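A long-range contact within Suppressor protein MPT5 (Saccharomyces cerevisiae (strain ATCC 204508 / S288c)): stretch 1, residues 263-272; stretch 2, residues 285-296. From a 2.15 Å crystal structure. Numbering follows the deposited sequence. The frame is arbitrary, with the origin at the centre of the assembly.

Stretch 1 263-272: KLFRIITGFI
Stretch 2, residues 285-296: VASDDVINASMN

Two helices of one chain pack through apolar side chains, with no hydrogen bond between them. Residues 263-272 are helical throughout; in stretch 2 an extended lead-in (Ala286 phi/psi -75/160°) reaches Ser287, the N-cap, and helix 288-296 follows. The axes approach to 9.2 Å and cross obliquely, with 125° between their N-to-C directions (signed crossing angle -125°); the nearest CA atoms pair Leu264 with Ser294 (5.6 Å), Ile268 with Ile291 (6.0 Å) and Gly270 with Val285 (6.2 Å). The contact buries 501 Å², both sides summed.

Leu264 (chi1 m, chi2 t) leaves its backbone sideways but brings CD2 to 3.8 Å from both CA and CB of Ser294, an ordinary van der Waals contact against the serine's backbone and short side chain. Phe265, one residue on, points away. Ile267 (m, t) points toward stretch 2 and is central: its CD1 lies 3.6 Å from Val290 CG1 (Val290 chi1 t), and its CG2 lies 3.9 Å from Ile291 CG1 and 3.6 Å from Ser294 OG. That hydroxyl (Ser294 chi1 m) is satisfied within its own helix, OG donating to Val290 O at 2.6 Å, so it can sit against a methyl group. Ile268 (m, t) extends CD1 to 3.8 Å from Ser294 O and 3.9 Å from Met295 CG; Met295 (m, t, chi3 12°) points away at CB, yet its side chain still meets the isoleucine. Thr269 lies out of reach, its OG1 donating to Phe265 O at 2.9 Å.

Gly270 presents backbone, its O 3.8 Å from Val285 CG2 (Val285 chi1 t). Phe271 (chi1 t, chi2 67°) sets CB 3.6 Å from Ile291 CD1, while Ile291 CG2 lies over one face of its ring. Ile291 (m, chi2 157°) thus fills the space beside both Ile267 and Phe271, its branched apolar side chain suiting this buried site.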

ATOM      1  N   LYS A 263     -16.531  -5.748  -9.133  1.00 31.89           N
ATOM      2  CA  LYS A 263     -16.821  -4.367  -8.770  1.00 35.45           C
ATOM      3  C   LYS A 263     -18.006  -3.826  -9.571  1.00 36.30           C
ATOM      4  O   LYS A 263     -18.870  -3.132  -9.032  1.00 38.23           O
ATOM      5  CB  LYS A 263     -15.593  -3.483  -8.987  1.00 37.02           C
ATOM      6  CG  LYS A 263     -15.789  -2.058  -8.507  1.00 43.07           C
ATOM      7  CD  LYS A 263     -14.545  -1.214  -8.702  1.00 49.82           C
ATOM      8  CE  LYS A 263     -14.783   0.201  -8.206  1.00 54.36           C
ATOM      9  NZ  LYS A 263     -15.133   0.238  -6.758  1.00 58.36           N
ATOM     10  N   LEU A 264     -18.039  -4.152 -10.861  1.00 34.69           N
ATOM     11  CA  LEU A 264     -19.143  -3.760 -11.731  1.00 39.50           C
ATOM     12  C   LEU A 264     -20.463  -4.341 -11.230  1.00 38.88           C
ATOM     13  O   LEU A 264     -21.466  -3.634 -11.130  1.00 36.93           O
ATOM     14  CB  LEU A 264     -18.884  -4.217 -13.170  1.00 35.47           C
ATOM     15  CG  LEU A 264     -17.781  -3.507 -13.957  1.00 35.07           C
ATOM     16  CD1 LEU A 264     -17.592  -4.155 -15.315  1.00 34.70           C
ATOM     17  CD2 LEU A 264     -18.100  -2.031 -14.123  1.00 39.57           C
ATOM     18  N   PHE A 265     -20.448  -5.635 -10.924  1.00 37.15           N
ATOM     19  CA  PHE A 265     -21.617  -6.331 -10.404  1.00 38.37           C
ATOM     20  C   PHE A 265     -22.113  -5.696  -9.106  1.00 40.24           C
ATOM     21  O   PHE A 265     -23.306  -5.445  -8.945  1.00 44.79           O
ATOM     22  CB  PHE A 265     -21.283  -7.803 -10.158  1.00 33.19           C
ATOM     23  CG  PHE A 265     -21.354  -8.664 -11.393  1.00 35.36           C
ATOM     24  CD1 PHE A 265     -22.362  -8.481 -12.333  1.00 36.16           C
ATOM     25  CD2 PHE A 265     -20.416  -9.666 -11.606  1.00 34.01           C
ATOM     26  CE1 PHE A 265     -22.432  -9.285 -13.466  1.00 38.26           C
ATOM     27  CE2 PHE A 265     -20.479 -10.471 -12.733  1.00 35.94           C
ATOM     28  CZ  PHE A 265     -21.488 -10.279 -13.665  1.00 36.30           C
ATOM     29  N   ARG A 266     -21.190  -5.434  -8.186  1.00 35.34           N
ATOM     30  CA  ARG A 266     -21.551  -4.907  -6.871  1.00 43.09           C
ATOM     31  C   ARG A 266     -22.179  -3.513  -6.944  1.00 42.62           C
ATOM     32  O   ARG A 266     -23.127  -3.209  -6.215  1.00 43.36           O
ATOM     33  CB  ARG A 266     -20.336  -4.895  -5.941  1.00 48.26           C
ATOM     34  CG  ARG A 266     -20.689  -4.605  -4.493  1.00 62.84           C
ATOM     35  CD  ARG A 266     -19.519  -4.865  -3.563  1.00 75.18           C
ATOM     36  NE  ARG A 266     -19.964  -5.045  -2.183  1.00 91.01           N
ATOM     37  CZ  ARG A 266     -19.148  -5.264  -1.157  1.00 98.09           C
ATOM     38  NH1 ARG A 266     -17.837  -5.327  -1.350  1.00 97.73           N
ATOM     39  NH2 ARG A 266     -19.642  -5.418   0.063  1.00100.62           N
ATOM     40  N   ILE A 267     -21.647  -2.672  -7.827  1.00 42.02           N
ATOM     41  CA  ILE A 267     -22.181  -1.326  -8.017  1.00 45.74           C
ATOM     42  C   ILE A 267     -23.614  -1.366  -8.545  1.00 45.72           C
ATOM     43  O   ILE A 267     -24.501  -0.698  -8.014  1.00 48.60           O
ATOM     44  CB  ILE A 267     -21.300  -0.502  -8.979  1.00 46.75           C
ATOM     45  CG1 ILE A 267     -20.038  -0.019  -8.262  1.00 47.42           C
ATOM     46  CG2 ILE A 267     -22.062   0.693  -9.516  1.00 49.07           C
ATOM     47  CD1 ILE A 267     -19.046   0.687  -9.164  1.00 45.85           C
ATOM     48  N   ILE A 268     -23.827  -2.162  -9.587  1.00 45.28           N
ATOM     49  CA  ILE A 268     -25.122  -2.237 -10.254  1.00 47.31           C
ATOM     50  C   ILE A 268     -26.201  -2.872  -9.366  1.00 47.76           C
ATOM     51  O   ILE A 268     -27.318  -2.360  -9.284  1.00 49.97           O
ATOM     52  CB  ILE A 268     -25.008  -2.969 -11.615  1.00 44.37           C
ATOM     53  CG1 ILE A 268     -24.032  -2.229 -12.534  1.00 38.76           C
ATOM     54  CG2 ILE A 268     -26.362  -3.088 -12.291  1.00 46.68           C
ATOM     55  CD1 ILE A 268     -23.765  -2.927 -13.861  1.00 35.97           C
ATOM     56  N   THR A 269     -25.865  -3.974  -8.698  1.00 41.16           N
ATOM     57  CA  THR A 269     -26.811  -4.646  -7.804  1.00 44.35           C
ATOM     58  C   THR A 269     -27.153  -3.805  -6.573  1.00 51.18           C
ATOM     59  O   THR A 269     -28.296  -3.812  -6.108  1.00 52.39           O
ATOM     60  CB  THR A 269     -26.297  -6.028  -7.336  1.00 45.33           C
ATOM     61  OG1 THR A 269     -25.065  -5.874  -6.619  1.00 44.55           O
ATOM     62  CG2 THR A 269     -26.085  -6.955  -8.522  1.00 41.65           C
ATOM     63  N   GLY A 270     -26.158  -3.096  -6.043  1.00 51.54           N
ATOM     64  CA  GLY A 270     -26.365  -2.228  -4.895  1.00 56.71           C
ATOM     65  C   GLY A 270     -27.373  -1.137  -5.206  1.00 61.92           C
ATOM     66  O   GLY A 270     -28.159  -0.734  -4.345  1.00 68.34           O
ATOM     67  N   PHE A 271     -27.349  -0.666  -6.449  1.00 60.71           N
ATOM     68  CA  PHE A 271     -28.314   0.314  -6.937  1.00 63.87           C
ATOM     69  C   PHE A 271     -29.730  -0.259  -6.972  1.00 68.02           C
ATOM     70  O   PHE A 271     -30.692   0.405  -6.580  1.00 67.50           O
ATOM     71  CB  PHE A 271     -27.899   0.791  -8.333  1.00 64.47           C
ATOM     72  CG  PHE A 271     -29.019   1.411  -9.133  1.00 73.99           C
ATOM     73  CD1 PHE A 271     -29.584   2.621  -8.751  1.00 79.73           C
ATOM     74  CD2 PHE A 271     -29.485   0.790 -10.284  1.00 71.74           C
ATOM     75  CE1 PHE A 271     -30.606   3.190  -9.497  1.00 81.93           C
ATOM     76  CE2 PHE A 271     -30.503   1.354 -11.033  1.00 73.77           C
ATOM     77  CZ  PHE A 271     -31.065   2.555 -10.640  1.00 78.41           C
ATOM     78  N   ILE A 272     -29.842  -1.500  -7.440  1.00 64.16           N
ATOM     79  CA  ILE A 272     -31.136  -2.149  -7.650  1.00 67.99           C
ATOM     80  C   ILE A 272     -31.801  -2.610  -6.346  1.00 70.41           C
ATOM     81  O   ILE A 272     -33.025  -2.524  -6.204  1.00 71.11           O
ATOM     82  CB  ILE A 272     -31.005  -3.301  -8.673  1.00 66.08           C
ATOM     83  CG1 ILE A 272     -30.742  -2.718 -10.063  1.00 64.78           C
ATOM     84  CG2 ILE A 272     -32.247  -4.179  -8.692  1.00 70.12           C
ATOM     85  CD1 ILE A 272     -30.547  -3.747 -11.141  1.00 66.79           C
ATOM     86  N   VAL A 285     -24.654   3.299  -1.290  1.00 83.08           N
ATOM     87  CA  VAL A 285     -25.068   3.367  -2.687  1.00 79.21           C
ATOM     88  C   VAL A 285     -24.245   4.390  -3.469  1.00 70.85           C
ATOM     89  O   VAL A 285     -24.069   5.528  -3.029  1.00 70.11           O
ATOM     90  CB  VAL A 285     -26.572   3.682  -2.804  1.00 85.73           C
ATOM     91  CG1 VAL A 285     -26.920   4.179  -4.196  1.00 84.72           C
ATOM     92  CG2 VAL A 285     -27.384   2.450  -2.455  1.00 87.81           C
ATOM     93  N   ALA A 286     -23.736   3.971  -4.625  1.00 60.11           N
ATOM     94  CA  ALA A 286     -22.909   4.828  -5.473  1.00 60.07           C
ATOM     95  C   ALA A 286     -23.738   5.873  -6.220  1.00 63.92           C
ATOM     96  O   ALA A 286     -24.949   5.714  -6.379  1.00 64.66           O
ATOM     97  CB  ALA A 286     -22.113   3.984  -6.456  1.00 54.65           C
ATOM     98  N   SER A 287     -23.079   6.935  -6.680  1.00 65.10           N
ATOM     99  CA  SER A 287     -23.745   7.988  -7.450  1.00 67.49           C
ATOM    100  C   SER A 287     -24.283   7.448  -8.771  1.00 58.35           C
ATOM    101  O   SER A 287     -23.882   6.372  -9.219  1.00 55.13           O
ATOM    102  CB  SER A 287     -22.786   9.144  -7.728  1.00 66.33           C
ATOM    103  OG  SER A 287     -21.737   8.732  -8.588  1.00 62.38           O
ATOM    104  N   ASP A 288     -25.186   8.198  -9.396  1.00 64.32           N
ATOM    105  CA  ASP A 288     -25.816   7.745 -10.633  1.00 64.77           C
ATOM    106  C   ASP A 288     -24.827   7.548 -11.786  1.00 62.63           C
ATOM    107  O   ASP A 288     -24.860   6.515 -12.451  1.00 56.75           O
ATOM    108  CB  ASP A 288     -26.970   8.671 -11.042  1.00 69.62           C
ATOM    109  CG  ASP A 288     -28.272   8.319 -10.343  1.00 72.88           C
ATOM    110  OD1 ASP A 288     -28.381   7.179  -9.845  1.00 71.86           O
ATOM    111  OD2 ASP A 288     -29.184   9.175 -10.298  1.00 74.20           O
ATOM    112  N   ASP A 289     -23.939   8.517 -12.006  1.00 68.79           N
ATOM    113  CA  ASP A 289     -23.002   8.437 -13.131  1.00 69.87           C
ATOM    114  C   ASP A 289     -22.060   7.237 -13.034  1.00 64.73           C
ATOM    115  O   ASP A 289     -21.707   6.639 -14.051  1.00 63.32           O
ATOM    116  CB  ASP A 289     -22.203   9.733 -13.287  1.00 74.20           C
ATOM    117  CG  ASP A 289     -21.864  10.034 -14.737  1.00 78.87           C
ATOM    118  OD1 ASP A 289     -22.737   9.817 -15.606  1.00 86.10           O
ATOM    119  OD2 ASP A 289     -20.729  10.478 -15.011  1.00 73.91           O
ATOM    120  N   VAL A 290     -21.657   6.895 -11.812  1.00 52.13           N
ATOM    121  CA  VAL A 290     -20.892   5.677 -11.557  1.00 48.53           C
ATOM    122  C   VAL A 290     -21.675   4.453 -12.045  1.00 64.41           C
ATOM    123  O   VAL A 290     -21.110   3.527 -12.635  1.00 60.72           O
ATOM    124  CB  VAL A 290     -20.571   5.521 -10.050  1.00 48.04           C
ATOM    125  CG1 VAL A 290     -20.100   4.112  -9.736  1.00 49.64           C
ATOM    126  CG2 VAL A 290     -19.532   6.546  -9.607  1.00 51.14           C
ATOM    127  N   ILE A 291     -22.984   4.472 -11.808  1.00 65.03           N
ATOM    128  CA  ILE A 291     -23.867   3.358 -12.155  1.00 61.52           C
ATOM    129  C   ILE A 291     -24.115   3.238 -13.665  1.00 52.79           C
ATOM    130  O   ILE A 291     -24.025   2.140 -14.224  1.00 49.44           O
ATOM    131  CB  ILE A 291     -25.207   3.451 -11.385  1.00 63.65           C
ATOM    132  CG1 ILE A 291     -24.962   3.266  -9.884  1.00 63.76           C
ATOM    133  CG2 ILE A 291     -26.202   2.420 -11.896  1.00 63.14           C
ATOM    134  CD1 ILE A 291     -26.043   3.852  -8.994  1.00 68.46           C
ATOM    135  N   ASN A 292     -24.422   4.360 -14.317  1.00 53.84           N
ATOM    136  CA  ASN A 292     -24.622   4.387 -15.768  1.00 57.26           C
ATOM    137  C   ASN A 292     -23.392   3.879 -16.515  1.00 61.39           C
ATOM    138  O   ASN A 292     -23.502   3.140 -17.493  1.00 60.19           O
ATOM    139  CB  ASN A 292     -24.935   5.807 -16.250  1.00 61.50           C
ATOM    140  CG  ASN A 292     -25.812   6.581 -15.284  1.00 66.75           C
ATOM    141  OD1 ASN A 292     -26.717   6.027 -14.664  1.00 74.45           O
ATOM    142  ND2 ASN A 292     -25.544   7.877 -15.156  1.00 67.13           N
ATOM    143  N   ALA A 293     -22.220   4.296 -16.047  1.00 66.28           N
ATOM    144  CA  ALA A 293     -20.956   3.894 -16.650  1.00 62.27           C
ATOM    145  C   ALA A 293     -20.740   2.388 -16.508  1.00 53.22           C
ATOM    146  O   ALA A 293     -20.359   1.716 -17.466  1.00 46.55           O
ATOM    147  CB  ALA A 293     -19.807   4.658 -16.014  1.00 56.06           C
ATOM    148  N   SER A 294     -20.991   1.870 -15.309  1.00 53.33           N
ATOM    149  CA  SER A 294     -20.796   0.455 -15.016  1.00 46.58           C
ATOM    150  C   SER A 294     -21.641  -0.453 -15.909  1.00 43.22           C
ATOM    151  O   SER A 294     -21.191  -1.520 -16.328  1.00 41.87           O
ATOM    152  CB  SER A 294     -21.111   0.171 -13.547  1.00 53.73           C
ATOM    153  OG  SER A 294     -20.352   1.000 -12.691  1.00 55.69           O
ATOM    154  N   MET A 295     -22.867  -0.023 -16.192  1.00 48.81           N
ATOM    155  CA  MET A 295     -23.793  -0.817 -16.995  1.00 48.04           C
ATOM    156  C   MET A 295     -23.280  -1.052 -18.418  1.00 46.34           C
ATOM    157  O   MET A 295     -23.289  -2.183 -18.906  1.00 47.13           O
ATOM    158  CB  MET A 295     -25.183  -0.172 -17.011  1.00 48.42           C
ATOM    159  CG  MET A 295     -25.973  -0.367 -15.719  1.00 48.02           C
ATOM    160  SD  MET A 295     -27.521   0.566 -15.626  1.00 60.42           S
ATOM    161  CE  MET A 295     -27.708   1.116 -17.322  1.00 76.13           C
ATOM    162  N   ASN A 296     -22.818   0.012 -19.071  1.00 47.21           N
ATOM    163  CA  ASN A 296     -22.300  -0.090 -20.435  1.00 52.14           C
ATOM    164  C   ASN A 296     -21.027  -0.935 -20.529  1.00 46.21           C
ATOM    165  O   ASN A 296     -20.831  -1.672 -21.496  1.00 44.14           O
ATOM    166  CB  ASN A 296     -22.050   1.306 -21.015  1.00 60.90           C
ATOM    167  CG  ASN A 296     -23.320   2.131 -21.131  1.00 72.38           C
ATOM    168  OD1 ASN A 296     -23.486   3.136 -20.439  1.00 80.40           O
ATOM    169  ND2 ASN A 296     -24.221   1.712 -22.014  1.00 70.78           N
TER